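Local structure of hypothetical shikimate 5-dehydrogenase-like protein HI0607 (Haemophilus influenzae, 1NPY) at residues A[47-52]-A[95-100]; A[106-111]-A[139-144]; A[133-138]-A[146-151]; A[169-174]-A[196-201]. The protein catalyses in vitro the NADP(+)-dependent oxidation of shikimate to 3-dehydroshikimate, though much more weakly than classical shikimate dehydrogenases, so its biological substrate may be another. One frame throughout, in Å; residues are numbered along the deposited sequence.

Contact 1. Residues A[47-52]-A[95-100]; sequences HAIKGV and GFLRAY
The backbone N of Leu97 is hydrogen-bonded to Asp75 OD2, a bond that joins strand 96-100 to the residue just before strand 76-77, while the Leu97 side chain reaches out to helix 45-55. Across the gap the helix supplies Ile49 and Val52, three residues apart and therefore about one turn from each other on the same flank. The isobutyl group of Leu97 spreads its two methyls between them: CD1 goes to Ile49 CG2 at 3.7 Å, and CD2 only grazes Val52 CG1 at 4.5 Å. Ile49 offers its short branch here, because chi1 of -61° sets CG1 beside the backbone N and leaves CG2 anti to that N, on the flank met by Leu97. The Leu97 methyl CD1 also lies 4.0 Å from Ile49 O, the nearest it comes to the helix backbone. The CB of Leu97 is directed toward the helix, whereas those of Ile49 and Val52 leave their CA atoms across the line to the strand, and the nearest CA atoms, those of Val52 and Gly95, are still 8.8 Å apart. All three touching residues are buried and the meeting is wholly apolar. Helix 45-55 lies here against the mixed sheet of the substrate-binding domain: Ile49 and Leu97 both touch Ile90 of strand 89-93, while Ile49 and Val52 extend the same layer to Leu12 and Met10 of strand 7-12.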
loop_
_atom_site.group_PDB
_atom_site.type_symbol
_atom_site.label_atom_id
_atom_site.label_comp_id
_atom_site.label_asym_id
_atom_site.label_seq_id
_atom_site.Cartn_x
_atom_site.Cartn_y
_atom_site.Cartn_z
ATOM N N HIS A 47 -1.917 7.620 -23.682
ATOM C CA HIS A 47 -3.065 7.110 -24.434
ATOM C C HIS A 47 -3.779 5.976 -23.712
ATOM O O HIS A 47 -4.963 5.750 -23.955
ATOM C CB HIS A 47 -2.686 6.763 -25.877
ATOM C CG HIS A 47 -2.231 7.949 -26.662
ATOM N ND1 HIS A 47 -3.076 8.980 -27.008
ATOM C CD2 HIS A 47 -0.999 8.321 -27.076
ATOM C CE1 HIS A 47 -2.384 9.928 -27.616
ATOM N NE2 HIS A 47 -1.134 9.526 -27.724
ATOM N N ALA A 48 -3.101 5.320 -22.779
ATOM C CA ALA A 48 -3.776 4.368 -21.901
ATOM C C ALA A 48 -4.805 5.072 -21.022
ATOM O O ALA A 48 -5.961 4.636 -20.974
ATOM C CB ALA A 48 -2.768 3.636 -21.067
ATOM N N ILE A 49 -4.433 6.194 -20.409
ATOM C CA ILE A 49 -5.315 6.923 -19.500
ATOM C C ILE A 49 -6.405 7.600 -20.312
ATOM O O ILE A 49 -7.590 7.519 -19.965
ATOM C CB ILE A 49 -4.554 7.950 -18.629
ATOM C CG1 ILE A 49 -3.503 7.264 -17.743
ATOM C CG2 ILE A 49 -5.527 8.763 -17.761
ATOM C CD1 ILE A 49 -3.998 6.142 -16.843
ATOM N N LYS A 50 -6.032 8.234 -21.419
ATOM C CA LYS A 50 -7.059 8.794 -22.293
ATOM C C LYS A 50 -8.022 7.727 -22.824
ATOM O O LYS A 50 -9.178 8.044 -23.065
ATOM C CB LYS A 50 -6.455 9.608 -23.438
ATOM C CG LYS A 50 -5.783 10.904 -22.971
ATOM C CD LYS A 50 -5.012 11.594 -24.082
ATOM C CE LYS A 50 -4.512 12.944 -23.563
ATOM N NZ LYS A 50 -3.765 13.676 -24.636
ATOM N N GLY A 51 -7.552 6.498 -23.002
ATOM C CA GLY A 51 -8.355 5.337 -23.352
ATOM C C GLY A 51 -9.362 4.916 -22.299
ATOM O O GLY A 51 -10.506 4.601 -22.649
ATOM N N VAL A 52 -8.931 4.911 -21.041
ATOM C CA VAL A 52 -9.777 4.570 -19.903
ATOM C C VAL A 52 -10.961 5.519 -19.941
ATOM O O VAL A 52 -12.113 5.112 -19.870
ATOM C CB VAL A 52 -9.006 4.730 -18.561
ATOM C CG1 VAL A 52 -9.920 4.823 -17.322
ATOM C CG2 VAL A 52 -7.989 3.630 -18.408
ATOM N N GLY A 95 -16.585 10.278 -17.242
ATOM C CA GLY A 95 -15.515 10.917 -17.976
ATOM C C GLY A 95 -14.583 11.775 -17.143
ATOM O O GLY A 95 -13.591 12.228 -17.701
ATOM N N PHE A 96 -14.856 11.983 -15.853
ATOM C CA PHE A 96 -14.077 12.832 -14.965
ATOM C C PHE A 96 -13.258 11.878 -14.107
ATOM O O PHE A 96 -13.829 11.104 -13.355
ATOM C CB PHE A 96 -14.997 13.699 -14.095
ATOM C CG PHE A 96 -14.311 14.782 -13.336
ATOM C CD1 PHE A 96 -13.938 15.978 -13.913
ATOM C CD2 PHE A 96 -14.056 14.601 -11.991
ATOM C CE1 PHE A 96 -13.313 16.963 -13.155
ATOM C CE2 PHE A 96 -13.464 15.574 -11.245
ATOM C CZ PHE A 96 -13.096 16.770 -11.819
ATOM N N LEU A 97 -11.946 11.843 -14.340
ATOM C CA LEU A 97 -11.067 10.896 -13.669
ATOM C C LEU A 97 -10.526 11.445 -12.357
ATOM O O LEU A 97 -9.675 12.339 -12.335
ATOM C CB LEU A 97 -9.888 10.512 -14.562
ATOM C CG LEU A 97 -10.210 9.967 -15.959
ATOM C CD1 LEU A 97 -9.015 9.458 -16.748
ATOM C CD2 LEU A 97 -11.235 8.852 -15.861
ATOM N N ARG A 98 -10.934 10.794 -11.273
ATOM C CA ARG A 98 -10.544 11.161 -9.923
ATOM C C ARG A 98 -9.489 10.156 -9.445
ATOM O O ARG A 98 -9.568 8.956 -9.740
ATOM C CB ARG A 98 -11.735 11.158 -8.966
ATOM C CG ARG A 98 -12.899 12.070 -9.335
ATOM C CD ARG A 98 -13.930 12.199 -8.216
ATOM N NE ARG A 98 -14.788 13.381 -8.367
ATOM C CZ ARG A 98 -15.983 13.409 -8.945
ATOM N NH1 ARG A 98 -16.508 12.315 -9.460
ATOM N NH2 ARG A 98 -16.688 14.537 -9.004
ATOM N N ALA A 99 -8.456 10.694 -8.814
ATOM C CA ALA A 99 -7.248 9.950 -8.459
ATOM C C ALA A 99 -7.130 9.853 -6.946
ATOM O O ALA A 99 -7.245 10.873 -6.276
ATOM C CB ALA A 99 -6.023 10.673 -8.997
ATOM N N TYR A 100 -6.762 8.666 -6.458
ATOM C CA TYR A 100 -6.578 8.364 -5.040
ATOM C C TYR A 100 -5.307 7.542 -4.829
ATOM O O TYR A 100 -4.689 7.043 -5.764
ATOM C CB TYR A 100 -7.745 7.510 -4.517
ATOM C CG TYR A 100 -9.104 8.139 -4.718
ATOM C CD1 TYR A 100 -9.722 8.877 -3.711
ATOM C CD2 TYR A 100 -9.762 8.018 -5.935
ATOM C CE1 TYR A 100 -10.965 9.467 -3.943
ATOM C CE2 TYR A 100 -11.016 8.579 -6.159
ATOM C CZ TYR A 100 -11.613 9.294 -5.153
ATOM O OH TYR A 100 -12.842 9.884 -5.389
#

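Contact 2. Residues A[106-111]-A[139-144]; sequences AIVKLI and KNSGFE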
loop_
_atom_site.group_PDB
_atom_site.type_symbol
_atom_site.label_atom_id
_atom_site.label_comp_id
_atom_site.label_asym_id
_atom_site.label_seq_id
_atom_site.Cartn_x
_atom_site.Cartn_y
_atom_site.Cartn_z
ATOM N N ALA A 106 -4.924 2.821 3.255
ATOM C CA ALA A 106 -4.795 1.573 4.010
ATOM C C ALA A 106 -3.920 1.737 5.244
ATOM O O ALA A 106 -4.245 1.191 6.303
ATOM C CB ALA A 106 -4.257 0.436 3.125
ATOM N N ILE A 107 -2.844 2.508 5.131
ATOM C CA ILE A 107 -1.904 2.615 6.240
ATOM C C ILE A 107 -2.555 3.440 7.356
ATOM O O ILE A 107 -2.522 3.056 8.526
ATOM C CB ILE A 107 -0.519 3.147 5.847
ATOM C CG1 ILE A 107 0.197 2.138 4.941
ATOM C CG2 ILE A 107 0.284 3.297 7.141
ATOM C CD1 ILE A 107 1.065 2.773 3.913
ATOM N N VAL A 108 -3.232 4.515 6.969
ATOM C CA VAL A 108 -3.996 5.330 7.919
ATOM C C VAL A 108 -5.043 4.469 8.631
ATOM O O VAL A 108 -5.208 4.563 9.852
ATOM C CB VAL A 108 -4.696 6.502 7.206
ATOM C CG1 VAL A 108 -5.692 7.205 8.157
ATOM C CG2 VAL A 108 -3.700 7.511 6.656
ATOM N N LYS A 109 -5.783 3.662 7.877
ATOM C CA LYS A 109 -6.736 2.729 8.449
ATOM C C LYS A 109 -6.167 1.696 9.415
ATOM O O LYS A 109 -6.791 1.404 10.443
ATOM C CB LYS A 109 -7.596 2.043 7.376
ATOM C CG LYS A 109 -8.567 3.002 6.678
ATOM C CD LYS A 109 -9.663 2.296 5.885
ATOM C CE LYS A 109 -10.859 3.190 5.507
ATOM N NZ LYS A 109 -11.063 4.340 6.441
ATOM N N LEU A 110 -5.005 1.127 9.100
ATOM C CA LEU A 110 -4.369 0.179 9.995
ATOM C C LEU A 110 -3.819 0.805 11.276
ATOM O O LEU A 110 -3.877 0.189 12.354
ATOM C CB LEU A 110 -3.261 -0.553 9.236
ATOM C CG LEU A 110 -3.794 -1.501 8.166
ATOM C CD1 LEU A 110 -2.696 -1.824 7.170
ATOM C CD2 LEU A 110 -4.315 -2.783 8.822
ATOM N N ILE A 111 -3.337 2.039 11.179
ATOM C CA ILE A 111 -2.865 2.766 12.354
ATOM C C ILE A 111 -4.044 2.876 13.313
ATOM O O ILE A 111 -3.933 2.608 14.508
ATOM C CB ILE A 111 -2.298 4.155 11.964
ATOM C CG1 ILE A 111 -0.903 3.966 11.354
ATOM C CG2 ILE A 111 -2.172 5.092 13.155
ATOM C CD1 ILE A 111 -0.372 5.209 10.616
ATOM N N LYS A 139 2.205 10.922 9.846
ATOM C CA LYS A 139 2.242 12.357 10.091
ATOM C C LYS A 139 0.807 12.841 10.155
ATOM O O LYS A 139 0.441 13.598 11.063
ATOM C CB LYS A 139 2.968 13.074 8.953
ATOM C CG LYS A 139 3.069 14.598 9.095
ATOM C CD LYS A 139 4.062 14.929 10.194
ATOM C CE LYS A 139 4.210 16.445 10.380
ATOM N NZ LYS A 139 2.985 17.125 9.874
ATOM N N ASN A 140 -0.014 12.409 9.202
ATOM C CA ASN A 140 -1.374 12.932 9.171
ATOM C C ASN A 140 -2.284 12.282 10.201
ATOM O O ASN A 140 -3.417 12.710 10.390
ATOM C CB ASN A 140 -1.941 12.824 7.760
ATOM C CG ASN A 140 -1.200 13.712 6.797
ATOM O OD1 ASN A 140 -0.528 14.665 7.203
ATOM N ND2 ASN A 140 -1.257 13.372 5.517
ATOM N N SER A 141 -1.790 11.250 10.881
ATOM C CA SER A 141 -2.452 10.663 12.038
ATOM C C SER A 141 -2.002 11.284 13.362
ATOM O O SER A 141 -2.339 10.767 14.433
ATOM C CB SER A 141 -2.192 9.152 12.045
ATOM O OG SER A 141 -2.809 8.545 10.914
ATOM N N GLY A 142 -1.130 12.284 13.291
ATOM C CA GLY A 142 -0.747 13.063 14.458
ATOM C C GLY A 142 0.496 12.607 15.193
ATOM O O GLY A 142 0.745 13.016 16.336
ATOM N N PHE A 143 1.302 11.770 14.544
ATOM C CA PHE A 143 2.524 11.279 15.179
ATOM C C PHE A 143 3.598 12.311 14.926
ATOM O O PHE A 143 3.869 12.681 13.774
ATOM C CB PHE A 143 2.978 9.930 14.594
ATOM C CG PHE A 143 2.138 8.768 15.027
ATOM C CD1 PHE A 143 2.716 7.731 15.737
ATOM C CD2 PHE A 143 0.799 8.667 14.684
ATOM C CE1 PHE A 143 1.942 6.651 16.139
ATOM C CE2 PHE A 143 0.010 7.603 15.105
ATOM C CZ PHE A 143 0.600 6.566 15.803
ATOM N N GLU A 144 4.183 12.802 16.015
ATOM C CA GLU A 144 5.263 13.769 15.893
ATOM C C GLU A 144 6.630 13.136 16.130
ATOM O O GLU A 144 7.637 13.738 15.774
ATOM C CB GLU A 144 4.999 14.965 16.819
ATOM C CG GLU A 144 3.722 15.731 16.500
ATOM C CD GLU A 144 3.728 16.457 15.159
ATOM O OE1 GLU A 144 2.778 17.241 14.935
ATOM O OE2 GLU A 144 4.626 16.277 14.296
HETATM O O HOH W 1 -4.841 6.670 11.560
#
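Helix 131-140 ends in a Schellman motif beside helix 102-113, and Ser141, at this terminus, meets Val108 and Ile111 of the neighbouring helix. Gly142 takes the positive phi of the motif, 94°, and its N bonds back to Lys139 O at 3.0 Å. The chain then turns so that Ser141 and Phe143 both face helix 102-113. With chi1 of -65°, Ser141 OG stays beside its own backbone N and is hydrogen-bonded to Ala137 O, in the last turn of its helix. A single water joins the two segments through this hydroxyl. It donates one hydrogen to Ser141 OG, 2.8 Å from the water oxygen, and the other to Val108 O, 2.7 Å from it, linking the hydroxyl to a main-chain carbonyl of helix 102-113 by a polar route where no direct bond joins the segments. Methyls flank the hydroxyl: Val108 CG1 is 4.2 Å from Ser141 OG, and Ile111 CD1 approaches the same oxygen at 4.1 Å. The apolar pair is Ile111 with Phe143: CG2 of Ile111 lies 3.9 Å from Phe143 CE2, and the two side chains run past each other in opposing directions. A glycine of positive phi followed by an apolar residue that packs back on the last turn is the textbook Schellman ending; here Phe143 meets Phe138 edge-to-face, and the approach of Phe143 N to Phe138 O is consistent with the motif's longer backbone bond, on the first helix of the Rossmann-type NADP domain.

Contact 3. Residues A[133-138]-A[146-151]; sequences AVVAAF and LKIYAR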
loop_
_atom_site.group_PDB
_atom_site.type_symbol
_atom_site.label_atom_id
_atom_site.label_comp_id
_atom_site.label_asym_id
_atom_site.label_seq_id
_atom_site.Cartn_x
_atom_site.Cartn_y
_atom_site.Cartn_z
ATOM N N ALA A 133 4.292 6.753 1.700
ATOM C CA ALA A 133 2.930 6.488 2.156
ATOM C C ALA A 133 2.889 6.220 3.657
ATOM O O ALA A 133 2.073 6.791 4.358
ATOM C CB ALA A 133 2.338 5.299 1.433
ATOM N N VAL A 134 3.819 5.423 4.163
ATOM C CA VAL A 134 3.921 5.172 5.597
ATOM C C VAL A 134 4.194 6.448 6.405
ATOM O O VAL A 134 3.474 6.749 7.368
ATOM C CB VAL A 134 4.982 4.074 5.856
ATOM C CG1 VAL A 134 5.310 4.050 7.339
ATOM C CG2 VAL A 134 4.459 2.724 5.309
ATOM N N VAL A 135 5.224 7.196 6.018
ATOM C CA VAL A 135 5.623 8.397 6.732
ATOM C C VAL A 135 4.482 9.410 6.742
ATOM O O VAL A 135 4.187 10.026 7.774
ATOM C CB VAL A 135 6.923 8.980 6.174
ATOM C CG1 VAL A 135 7.259 10.323 6.827
ATOM C CG2 VAL A 135 8.048 7.994 6.401
ATOM N N ALA A 136 3.835 9.579 5.592
ATOM C CA ALA A 136 2.740 10.543 5.492
ATOM C C ALA A 136 1.520 10.138 6.295
ATOM O O ALA A 136 0.813 10.980 6.867
ATOM C CB ALA A 136 2.360 10.745 4.021
ATOM N N ALA A 137 1.249 8.837 6.305
ATOM C CA ALA A 137 0.130 8.315 7.074
ATOM C C ALA A 137 0.332 8.536 8.566
ATOM O O ALA A 137 -0.602 8.916 9.284
ATOM C CB ALA A 137 -0.140 6.855 6.750
ATOM N N PHE A 138 1.556 8.304 9.034
ATOM C CA PHE A 138 1.835 8.592 10.442
ATOM C C PHE A 138 1.718 10.078 10.743
ATOM O O PHE A 138 1.138 10.460 11.756
ATOM C CB PHE A 138 3.182 8.011 10.867
ATOM C CG PHE A 138 3.106 6.557 11.249
ATOM C CD1 PHE A 138 2.643 6.176 12.496
ATOM C CD2 PHE A 138 3.487 5.568 10.353
ATOM C CE1 PHE A 138 2.554 4.866 12.857
ATOM C CE2 PHE A 138 3.433 4.245 10.720
ATOM C CZ PHE A 138 2.957 3.885 11.968
ATOM N N LEU A 146 8.924 10.530 14.980
ATOM C CA LEU A 146 9.254 9.539 13.959
ATOM C C LEU A 146 10.621 9.820 13.358
ATOM O O LEU A 146 11.002 10.967 13.110
ATOM C CB LEU A 146 8.162 9.500 12.880
ATOM C CG LEU A 146 8.250 8.407 11.810
ATOM C CD1 LEU A 146 6.842 8.079 11.314
ATOM C CD2 LEU A 146 9.139 8.742 10.619
ATOM N N LYS A 147 11.402 8.764 13.169
ATOM C CA LYS A 147 12.717 8.904 12.564
ATOM C C LYS A 147 12.759 7.961 11.365
ATOM O O LYS A 147 12.222 6.852 11.426
ATOM C CB LYS A 147 13.817 8.570 13.572
ATOM C CG LYS A 147 13.804 9.457 14.797
ATOM C CD LYS A 147 14.856 9.025 15.809
ATOM C CE LYS A 147 14.681 9.706 17.152
ATOM N NZ LYS A 147 15.573 9.129 18.203
ATOM N N ILE A 148 13.429 8.396 10.305
ATOM C CA ILE A 148 13.609 7.590 9.107
ATOM C C ILE A 148 15.042 7.091 9.151
ATOM O O ILE A 148 15.976 7.892 9.194
ATOM C CB ILE A 148 13.310 8.403 7.833
ATOM C CG1 ILE A 148 11.796 8.622 7.690
ATOM C CG2 ILE A 148 13.757 7.610 6.595
ATOM C CD1 ILE A 148 11.309 10.006 7.979
ATOM N N TYR A 149 15.183 5.772 9.237
ATOM C CA TYR A 149 16.449 5.060 9.176
ATOM C C TYR A 149 16.642 4.459 7.793
ATOM O O TYR A 149 15.878 3.602 7.362
ATOM C CB TYR A 149 16.394 3.939 10.228
ATOM C CG TYR A 149 17.524 2.934 10.208
ATOM C CD1 TYR A 149 18.836 3.329 10.008
ATOM C CD2 TYR A 149 17.260 1.583 10.426
ATOM C CE1 TYR A 149 19.867 2.392 9.997
ATOM C CE2 TYR A 149 18.277 0.644 10.415
ATOM C CZ TYR A 149 19.569 1.053 10.198
ATOM O OH TYR A 149 20.588 0.133 10.205
ATOM N N ALA A 150 17.635 4.913 7.042
ATOM C CA ALA A 150 17.742 4.418 5.680
ATOM C C ALA A 150 19.167 4.552 5.188
ATOM O O ALA A 150 19.887 5.443 5.616
ATOM C CB ALA A 150 16.829 5.178 4.738
ATOM N N ARG A 151 19.527 3.645 4.293
ATOM C CA ARG A 151 20.863 3.681 3.721
ATOM C C ARG A 151 21.036 4.741 2.625
ATOM O O ARG A 151 22.154 5.222 2.437
ATOM C CB ARG A 151 21.274 2.282 3.272
ATOM C CG ARG A 151 20.457 1.713 2.137
ATOM C CD ARG A 151 20.927 0.333 1.712
ATOM N NE ARG A 151 19.940 -0.285 0.831
ATOM C CZ ARG A 151 19.766 0.011 -0.450
ATOM N NH1 ARG A 151 20.544 0.902 -1.056
ATOM N NH2 ARG A 151 18.830 -0.624 -1.149
#
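Phe138 and Leu146 reach each other through contrasting first torsions: Leu146 swings CG anti to its backbone N (chi1 -173°), which brings its CD1 to 3.7 Å from Phe138 CB, whereas Phe138 holds CG beside the backbone N, chi1 -83°, and so sets where its ring lies. Phe138 CG is 4.0 Å from Leu146 CD1, the two side chains meeting nearly at right angles. One turn earlier on the helix, Val135 lies between two strand residues that face the same way. Its CG2 methyl packs on Ile148 CG1 at 4.0 Å and more loosely on Leu146 CD2 at 4.4 Å. Val134 CG1 lies in the plane of the Phe138 ring, at its edge. Every touching residue is buried, and each touch is between carbon atoms. Tyr165, in the loop before strand 166-168, touches both Val135 and Leu146. The axes of segments 133-138 and 146-149 run nearly antiparallel, at 172°, with a closest approach of 10.5 Å, the usual spacing for a helix laid on a sheet. This is the helix-to-second-strand packing of the beta-alpha-beta unit 122-125, 131-140, 146-149, whose glycine-rich first loop is, by similarity, the NADP(+)-binding turn of a Rossmann fold.

Contact 4. Residues A[169-174]-A[196-201]; sequences NSLENQ and LAFPKA
Two rings from consecutive residues, Phe198 and Pro199, meet the same methyl of Leu171, CD1, while Leu171 lies on one face of the Tyr149 ring with CG and CD2, its CD1 overhanging the rim beside CE2. Two separate ring pairs are involved: Tyr149 is stacked with His125, and Phe198 meets the ring of Phe221 with the planes about 40° apart, so Leu171 touches a member of each. The closest approach within the contact is to the proline: Leu171 CD1 is 3.6 Å from Pro199 CD and 4.1 Å from Pro199 CG, touching the side of the five-membered ring next to its nitrogen. Phe198 is touched less tightly, its CD1 lying 4.3 Å from Leu171 CD1. A chi1 of -64° holds CG of Leu171 beside the backbone N, and a nearly extended chi2 carries CD1 to Pro199 and Phe198. Leu171 opens a type II beta turn that closes with Gln174 N bonded to Leu171 O at 3.2 Å, and Asn173 takes the positive phi of 75° that the turn requires. On the other segment Pro199 occupies the N-cap position of helix 200-205. The contact thus fits the turn after strand 166-168 against the start of that helix, whose Phe202 also touches Leu171. With one aliphatic branch as the sole bridge and no polar pair between the segments, the contact rests on a modest burial of carbon surface and van der Waals touch, and so sets no direction as a polar bond would.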
loop_
_atom_site.group_PDB
_atom_site.type_symbol
_atom_site.label_atom_id
_atom_site.label_comp_id
_atom_site.label_asym_id
_atom_site.label_seq_id
_atom_site.Cartn_x
_atom_site.Cartn_y
_atom_site.Cartn_z
ATOM N N ASN A 169 21.240 7.688 10.161
ATOM C CA ASN A 169 21.984 6.734 9.347
ATOM C C ASN A 169 22.294 5.470 10.148
ATOM O O ASN A 169 22.777 4.512 9.562
ATOM C CB ASN A 169 23.246 7.363 8.749
ATOM C CG ASN A 169 23.833 6.536 7.615
ATOM O OD1 ASN A 169 23.208 6.335 6.572
ATOM N ND2 ASN A 169 25.050 6.046 7.818
ATOM N N SER A 170 21.980 5.426 11.441
ATOM C CA SER A 170 22.080 4.179 12.205
ATOM C C SER A 170 21.236 4.113 13.475
ATOM O O SER A 170 20.704 5.123 13.945
ATOM C CB SER A 170 23.544 3.894 12.559
ATOM O OG SER A 170 24.095 4.998 13.245
ATOM N N LEU A 171 21.099 2.905 14.018
ATOM C CA LEU A 171 20.269 2.698 15.200
ATOM C C LEU A 171 20.930 2.865 16.573
ATOM O O LEU A 171 20.273 2.685 17.596
ATOM C CB LEU A 171 19.613 1.320 15.112
ATOM C CG LEU A 171 18.643 1.188 13.937
ATOM C CD1 LEU A 171 18.237 -0.275 13.812
ATOM C CD2 LEU A 171 17.443 2.090 14.115
ATOM N N GLU A 172 22.198 3.263 16.619
ATOM C CA GLU A 172 22.914 3.399 17.890
ATOM C C GLU A 172 22.227 4.420 18.801
ATOM O O GLU A 172 21.882 5.512 18.349
ATOM C CB GLU A 172 24.381 3.813 17.692
ATOM C CG GLU A 172 25.110 3.276 16.468
ATOM C CD GLU A 172 24.940 1.781 16.253
ATOM O OE1 GLU A 172 25.521 1.002 17.042
ATOM O OE2 GLU A 172 24.235 1.385 15.293
ATOM N N ASN A 173 22.024 4.055 20.068
ATOM C CA ASN A 173 21.444 4.916 21.111
ATOM C C ASN A 173 19.938 5.123 21.003
ATOM O O ASN A 173 19.343 5.815 21.833
ATOM C CB ASN A 173 22.062 6.322 21.169
ATOM C CG ASN A 173 23.512 6.333 21.600
ATOM O OD1 ASN A 173 24.164 7.375 21.519
ATOM N ND2 ASN A 173 24.021 5.198 22.072
ATOM N N GLN A 174 19.333 4.549 19.969
ATOM C CA GLN A 174 17.953 4.863 19.638
ATOM C C GLN A 174 17.078 3.843 20.342
ATOM O O GLN A 174 17.448 2.672 20.460
ATOM C CB GLN A 174 17.723 4.780 18.126
ATOM C CG GLN A 174 18.596 5.709 17.294
ATOM C CD GLN A 174 18.288 7.169 17.536
ATOM O OE1 GLN A 174 17.165 7.520 17.896
ATOM N NE2 GLN A 174 19.282 8.025 17.336
ATOM N N LEU A 196 17.107 -9.822 9.258
ATOM C CA LEU A 196 16.222 -9.023 10.116
ATOM C C LEU A 196 16.155 -7.566 9.690
ATOM O O LEU A 196 17.183 -6.897 9.548
ATOM C CB LEU A 196 16.763 -9.000 11.551
ATOM C CG LEU A 196 16.590 -10.292 12.349
ATOM C CD1 LEU A 196 17.459 -10.222 13.594
ATOM C CD2 LEU A 196 15.150 -10.544 12.718
ATOM N N ALA A 197 14.943 -7.022 9.614
ATOM C CA ALA A 197 14.745 -5.628 9.257
ATOM C C ALA A 197 15.127 -4.685 10.388
ATOM O O ALA A 197 15.484 -3.537 10.135
ATOM C CB ALA A 197 13.317 -5.422 8.780
ATOM N N PHE A 198 15.105 -5.187 11.621
ATOM C CA PHE A 198 15.597 -4.492 12.807
ATOM C C PHE A 198 16.329 -5.541 13.667
ATOM O O PHE A 198 15.954 -6.719 13.668
ATOM C CB PHE A 198 14.464 -3.888 13.660
ATOM C CG PHE A 198 13.770 -2.715 13.024
ATOM C CD1 PHE A 198 14.158 -1.427 13.322
ATOM C CD2 PHE A 198 12.753 -2.903 12.096
ATOM C CE1 PHE A 198 13.554 -0.335 12.716
ATOM C CE2 PHE A 198 12.124 -1.827 11.512
ATOM C CZ PHE A 198 12.527 -0.535 11.810
ATOM N N PRO A 199 17.341 -5.118 14.426
ATOM C CA PRO A 199 18.011 -6.012 15.379
ATOM C C PRO A 199 17.091 -6.563 16.481
ATOM O O PRO A 199 16.160 -5.903 16.944
ATOM C CB PRO A 199 19.113 -5.137 15.996
ATOM C CG PRO A 199 19.344 -4.007 14.997
ATOM C CD PRO A 199 17.992 -3.795 14.368
ATOM N N LYS A 200 17.367 -7.781 16.932
ATOM C CA LYS A 200 16.580 -8.377 18.016
ATOM C C LYS A 200 16.456 -7.473 19.236
ATOM O O LYS A 200 15.370 -7.299 19.798
ATOM C CB LYS A 200 17.154 -9.735 18.420
ATOM C CG LYS A 200 16.991 -10.796 17.339
ATOM C CD LYS A 200 17.358 -12.209 17.777
ATOM C CE LYS A 200 18.858 -12.383 17.817
ATOM N NZ LYS A 200 19.468 -12.386 16.457
ATOM N N ALA A 201 17.547 -6.837 19.638
ATOM C CA ALA A 201 17.528 -5.978 20.824
ATOM C C ALA A 201 16.535 -4.836 20.663
ATOM O O ALA A 201 15.908 -4.371 21.618
ATOM C CB ALA A 201 18.916 -5.425 21.077
#

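Along the chain contact 1 comes first, contacts 2 and 3 interleave, and contact 4 closes the series. Contact 1 belongs to the mixed sheet of the substrate-binding domain, about 43 Å from contact 4, centre to centre and across the centre of the chain. Strand 96-100 leads into helix 102-113, so the chain runs from contact 1 directly into contact 2, whose centre is about 28 Å away. Contacts 2 and 3 share helix 131-140, their centres about 11 Å apart. Contact 4 follows about 15 Å beyond contact 3, touching it where Leu171 meets Tyr149. Contacts 3 and 4 lie in the parallel-sheet, probably NADP-binding, domain, and contact 2 packs onto it the helix that follows the mixed sheet.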